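Local coordinates for FtsZ-like protein of unknown function (Nostoc punctiforme, PDB 3C8L), which is of unknown function but is FtsZ-like, belongs to a family of conserved hypothetical proteins and forms an assembly of four copies, at residues V62-Q67 against N105-I110; E57-V62 against T85-G90. All blocks are in the same frame, centred on the assembly; numbering follows the deposited sequence. Where two conformers were deposited one is given.

Contact 1: residues V62-Q67 against N105-I110; sequences VPYPEQ and NDEMLI
Tyr64 reaches from the loop that follows strand 55-62 to the start of strand 107-120, and its phenol tip is held there by the carboxylate of Glu107. The OH of Tyr64 donates to OE1 of Glu107 at 2.9 Å, and OE1 accepts with its syn lone pair, on the side of its partner oxygen, which also leaves the hydroxyl 3.1 Å from Glu107 OE2. Ring and carboxylate planes differ by 17°, so the acid lies nearly flat with the phenol although the two side chains cross at about a right angle. Both torsions serve this meeting: CG stands anti to the carbonyl carbon in Tyr64 (chi1 -47°) and in Glu107, whose chain is then fully extended. Before Glu107, the backbone is shaped by an Asx turn, in which Asn105 OD1 accepts from Glu107 N at 3.0 Å. Leu109 meets the aromatic edge, its CD2 lying in the ring plane 3.9 Å from Tyr64 CE2. The same methyl is 4.2 Å from Pro63 CG, while Pro63 CD rests 3.4 Å from the carbonyl O of Ile110. Pro22 of helix 22-34 also touches Tyr64 and Leu109, and Ile92 of strand 81-94 touches Pro63 and Glu107. A phenylalanine at Tyr64 has no hydroxyl, so the bond to Glu107 OE1 would be lost and the carboxylate would probably be less firmly fixed. The chemistry thus joins one directional polar bond at the partly exposed end to apolar packing at the buried end, and the hydrogen bond from the phenol would be expected to favour the ionised carboxylate.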
# COMPACT_ATOMS: atom_id res chain seq x y z
N VAL A 62 -2.35 0.74 -18.04
CA VAL A 62 -2.25 2.17 -17.78
C VAL A 62 -2.85 2.93 -18.96
O VAL A 62 -2.94 2.38 -20.06
CB VAL A 62 -0.71 2.55 -17.66
CG1 VAL A 62 0.03 2.28 -19.01
CG2 VAL A 62 -0.47 3.98 -17.22
N PRO A 63 -3.30 4.19 -18.75
CA PRO A 63 -3.72 4.97 -19.90
C PRO A 63 -2.50 5.27 -20.80
O PRO A 63 -1.37 5.39 -20.30
CB PRO A 63 -4.33 6.24 -19.29
CG PRO A 63 -4.51 5.93 -17.85
CD PRO A 63 -3.58 4.88 -17.48
N TYR A 64 -2.74 5.39 -22.10
CA TYR A 64 -1.70 5.69 -23.10
C TYR A 64 -0.57 4.66 -23.01
O TYR A 64 0.62 5.02 -22.91
CB TYR A 64 -1.17 7.11 -22.90
CG TYR A 64 -2.25 8.14 -22.74
CD1 TYR A 64 -3.02 8.54 -23.83
CD2 TYR A 64 -2.49 8.74 -21.52
CE1 TYR A 64 -4.02 9.48 -23.68
CE2 TYR A 64 -3.48 9.68 -21.36
CZ TYR A 64 -4.25 10.05 -22.44
OH TYR A 64 -5.23 11.01 -22.32
N PRO A 65 -0.90 3.36 -23.09
CA PRO A 65 0.13 2.33 -22.92
C PRO A 65 1.24 2.43 -23.96
O PRO A 65 2.38 2.05 -23.70
CB PRO A 65 -0.66 1.03 -23.06
CG PRO A 65 -1.82 1.40 -23.87
CD PRO A 65 -2.20 2.74 -23.40
N GLU A 66 0.91 2.93 -25.14
CA GLU A 66 1.88 3.11 -26.22
C GLU A 66 3.00 4.10 -25.89
O GLU A 66 4.00 4.15 -26.61
CB GLU A 66 1.18 3.55 -27.53
CG GLU A 66 0.50 4.93 -27.52
CD GLU A 66 -0.83 5.08 -26.79
OE1 GLU A 66 -1.36 4.07 -26.27
OE2 GLU A 66 -1.34 6.22 -26.72
N GLN A 67 2.83 4.90 -24.83
CA GLN A 67 3.82 5.88 -24.40
C GLN A 67 4.76 5.35 -23.31
O GLN A 67 5.64 6.07 -22.87
CB GLN A 67 3.15 7.16 -23.90
CG GLN A 67 2.42 7.96 -24.99
CD GLN A 67 1.74 9.19 -24.47
OE1 GLN A 67 2.13 9.75 -23.42
NE2 GLN A 67 0.67 9.60 -25.14
N ASN A 105 -0.69 18.78 -17.36
CA ASN A 105 -1.97 18.84 -18.06
C ASN A 105 -3.09 18.54 -17.06
O ASN A 105 -2.82 18.53 -15.85
CB ASN A 105 -1.99 17.93 -19.30
CG ASN A 105 -2.06 16.44 -18.96
OD1 ASN A 105 -2.06 16.06 -17.81
ND2 ASN A 105 -2.17 15.61 -20.00
N ASP A 106 -4.30 18.30 -17.57
CA ASP A 106 -5.46 18.07 -16.70
C ASP A 106 -5.70 16.61 -16.34
O ASP A 106 -6.84 16.22 -16.04
CB ASP A 106 -6.76 18.63 -17.35
CG ASP A 106 -6.77 20.15 -17.53
OD1 ASP A 106 -5.87 20.87 -17.06
OD2 ASP A 106 -7.76 20.63 -18.15
N GLU A 107 -4.65 15.80 -16.35
CA GLU A 107 -4.83 14.40 -16.03
C GLU A 107 -3.81 13.81 -15.05
O GLU A 107 -2.65 14.23 -15.00
CB GLU A 107 -4.69 13.58 -17.32
CG GLU A 107 -5.72 13.89 -18.40
CD GLU A 107 -5.57 13.08 -19.66
OE1 GLU A 107 -4.58 12.40 -19.84
OE2 GLU A 107 -6.50 13.16 -20.51
N MSE A 108 -4.30 12.94 -14.18
CA MSE A 108 -3.43 12.14 -13.30
C MSE A 108 -3.61 10.75 -13.89
O MSE A 108 -4.75 10.32 -14.12
CB MSE A 108 -3.78 12.12 -11.82
CG MSE A 108 -3.58 13.39 -11.08
SE MSE A 108 -3.51 13.07 -9.17
CE MSE A 108 -5.36 12.89 -8.92
N LEU A 109 -2.50 10.05 -14.10
CA LEU A 109 -2.51 8.73 -14.68
C LEU A 109 -2.18 7.67 -13.64
O LEU A 109 -1.15 7.77 -12.94
CB LEU A 109 -1.50 8.64 -15.83
CG LEU A 109 -1.60 9.77 -16.88
CD1 LEU A 109 -0.53 9.54 -17.98
CD2 LEU A 109 -2.99 9.87 -17.48
N ILE A 110 -3.02 6.64 -13.57
CA ILE A 110 -2.85 5.56 -12.63
C ILE A 110 -2.62 4.25 -13.36
O ILE A 110 -3.40 3.85 -14.23
CB ILE A 110 -4.07 5.45 -11.67
CG1 ILE A 110 -4.35 6.79 -10.99
CG2 ILE A 110 -3.79 4.33 -10.68
CD1 ILE A 110 -5.60 6.80 -10.16

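Contact 2: residues E57-V62 against T85-G90; sequences EVQVAV and TVESGG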
# COMPACT_ATOMS: atom_id res chain seq x y z
N GLU A 57 7.86 -11.92 -15.06
CA GLU A 57 7.01 -11.33 -16.07
C GLU A 57 6.22 -10.18 -15.43
O GLU A 57 5.58 -10.37 -14.39
CB GLU A 57 6.01 -12.35 -16.62
CG GLU A 57 6.60 -13.49 -17.40
CD GLU A 57 5.47 -14.49 -17.82
OE1 GLU A 57 4.27 -14.21 -17.58
OE2 GLU A 57 5.83 -15.52 -18.32
N VAL A 58 6.20 -9.05 -16.12
CA VAL A 58 5.51 -7.87 -15.64
C VAL A 58 4.36 -7.55 -16.58
O VAL A 58 4.57 -7.48 -17.80
CB VAL A 58 6.45 -6.66 -15.53
CG1 VAL A 58 5.71 -5.44 -14.97
CG2 VAL A 58 7.65 -6.99 -14.66
N GLN A 59 3.15 -7.38 -16.03
CA GLN A 59 1.97 -7.01 -16.78
C GLN A 59 1.51 -5.65 -16.25
O GLN A 59 1.21 -5.54 -15.05
CB GLN A 59 0.85 -8.04 -16.55
CG GLN A 59 -0.44 -7.73 -17.30
CD GLN A 59 -1.64 -8.56 -16.84
OE1 GLN A 59 -1.53 -9.41 -15.96
NE2 GLN A 59 -2.79 -8.30 -17.45
N VAL A 60 1.53 -4.63 -17.12
CA VAL A 60 1.09 -3.29 -16.76
C VAL A 60 -0.14 -2.85 -17.54
O VAL A 60 -0.23 -3.11 -18.74
CB VAL A 60 2.23 -2.24 -17.02
CG1 VAL A 60 1.70 -0.79 -16.99
CG2 VAL A 60 3.35 -2.42 -15.98
N ALA A 61 -1.09 -2.22 -16.84
CA ALA A 61 -2.27 -1.61 -17.46
C ALA A 61 -2.23 -0.15 -17.06
O ALA A 61 -2.10 0.18 -15.87
CB ALA A 61 -3.55 -2.31 -17.09
N VAL A 62 -2.35 0.74 -18.04
CA VAL A 62 -2.25 2.17 -17.78
C VAL A 62 -2.85 2.93 -18.96
O VAL A 62 -2.94 2.38 -20.06
CB VAL A 62 -0.71 2.55 -17.66
CG1 VAL A 62 0.03 2.28 -19.01
CG2 VAL A 62 -0.47 3.98 -17.22
N THR A 85 4.64 -6.62 -20.58
CA THR A 85 3.53 -6.36 -21.48
C THR A 85 2.87 -5.08 -20.94
O THR A 85 2.86 -4.84 -19.71
CB THR A 85 2.51 -7.49 -21.58
OG1 THR A 85 1.83 -7.66 -20.34
CG2 THR A 85 3.17 -8.78 -22.03
N VAL A 86 2.38 -4.23 -21.84
CA VAL A 86 1.67 -3.02 -21.48
C VAL A 86 0.35 -3.04 -22.26
O VAL A 86 0.34 -3.32 -23.47
CB VAL A 86 2.45 -1.73 -21.80
CG1 VAL A 86 1.81 -0.55 -21.13
CG2 VAL A 86 3.89 -1.85 -21.26
N GLU A 87 -0.74 -2.74 -21.57
CA GLU A 87 -2.06 -2.72 -22.15
C GLU A 87 -2.86 -1.54 -21.61
O GLU A 87 -2.50 -0.94 -20.59
CB GLU A 87 -2.80 -4.04 -21.83
CG GLU A 87 -3.18 -4.19 -20.35
CD GLU A 87 -3.59 -5.59 -20.00
OE1 GLU A 87 -4.79 -5.91 -20.13
OE2 GLU A 87 -2.71 -6.41 -19.70
N SER A 88 -3.93 -1.18 -22.30
CA SER A 88 -4.79 -0.08 -21.87
C SER A 88 -5.62 -0.52 -20.65
O SER A 88 -6.22 -1.58 -20.66
CB SER A 88 -5.71 0.38 -22.99
OG SER A 88 -6.47 1.50 -22.59
N GLY A 89 -5.67 0.33 -19.64
CA GLY A 89 -6.34 0.05 -18.38
C GLY A 89 -5.94 1.09 -17.38
O GLY A 89 -5.59 2.22 -17.72
N GLY A 90 -5.92 0.70 -16.12
CA GLY A 90 -5.63 1.66 -15.09
C GLY A 90 -6.76 2.68 -15.01
O GLY A 90 -7.96 2.32 -15.13
O HOH W 1 -0.10 -5.74 -20.01
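This is a parallel pairing of two neighbouring strands, 55-62 and 81-94, the outer members of a beta-alpha-beta unit whose helix is 70-74. The axes of the paired segments approach to 4.7 Å and run 25° apart, and the backbone bonds alternate as parallel strands require. Val58 O accepts from Thr85 N, and Val60 N donates to Thr85 O; Val60 O then accepts from Glu87 N, and Val62 N donates to Glu87 O at 3.1 Å. On the face bearing Gln59, Ala61, Thr85 and Glu87, the main polar link is Gln59 NE2 to Glu87 OE2, 2.9 Å long and almost straight at 171°. The carboxylate oxygen lies in the amide plane of Gln59, yet the amide meets it from above the carboxylate plane. Gln59 is extended, with CG anti to the backbone N, whereas Glu87 takes the crowded chi1 of 70°, which lays its CG 3.8 Å from Ala61 CB. A water adds to the grip: it donates to Glu87 OE2 at 2.7 Å and to Val60 O, and accepts from Thr85 OG1. The other face is apolar, with CG1 of Val86 4.1 Å from CG1 of Val60 and 4.0 Å from CG1 of Val62. Beyond Glu87 the chain turns in across Ala61, where a side chain on Gly89 would collide with the Ala61 methyl. Helix 22-34 covers the valine side of strand 55-62 through Pro22, Ala26 and Val30; Met91 of the second subunit packs on Gln59 and Ala61, and strand 107-120 of the same chain as the pair runs antiparallel along the other edge of strand 55-62.

Overall arrangement
Contacts 1 and 2 lie about 12 Å apart between centres and share Val62, where strand 55-62 passes into the loop before helix 70-74. Along the chain their segments alternate: 57-62, 62-67, 85-90, 105-110. Both reach one mixed sheet, in which strand 107-120 runs antiparallel to 55-62 and to 81-94. Contact 2 joins the parallel pair, while contact 1 ties the loop leaving it to strand 107-120. They also touch directly, Pro65 CB lying 3.5 Å from Val86 CG1 and Pro63 CD 3.3 Å from Gly89 O. Both also reach the second subunit, contact 1 through Met108 and Ile110 and contact 2 through Gln59 and Ala61, so this part takes part in the four-chain assembly.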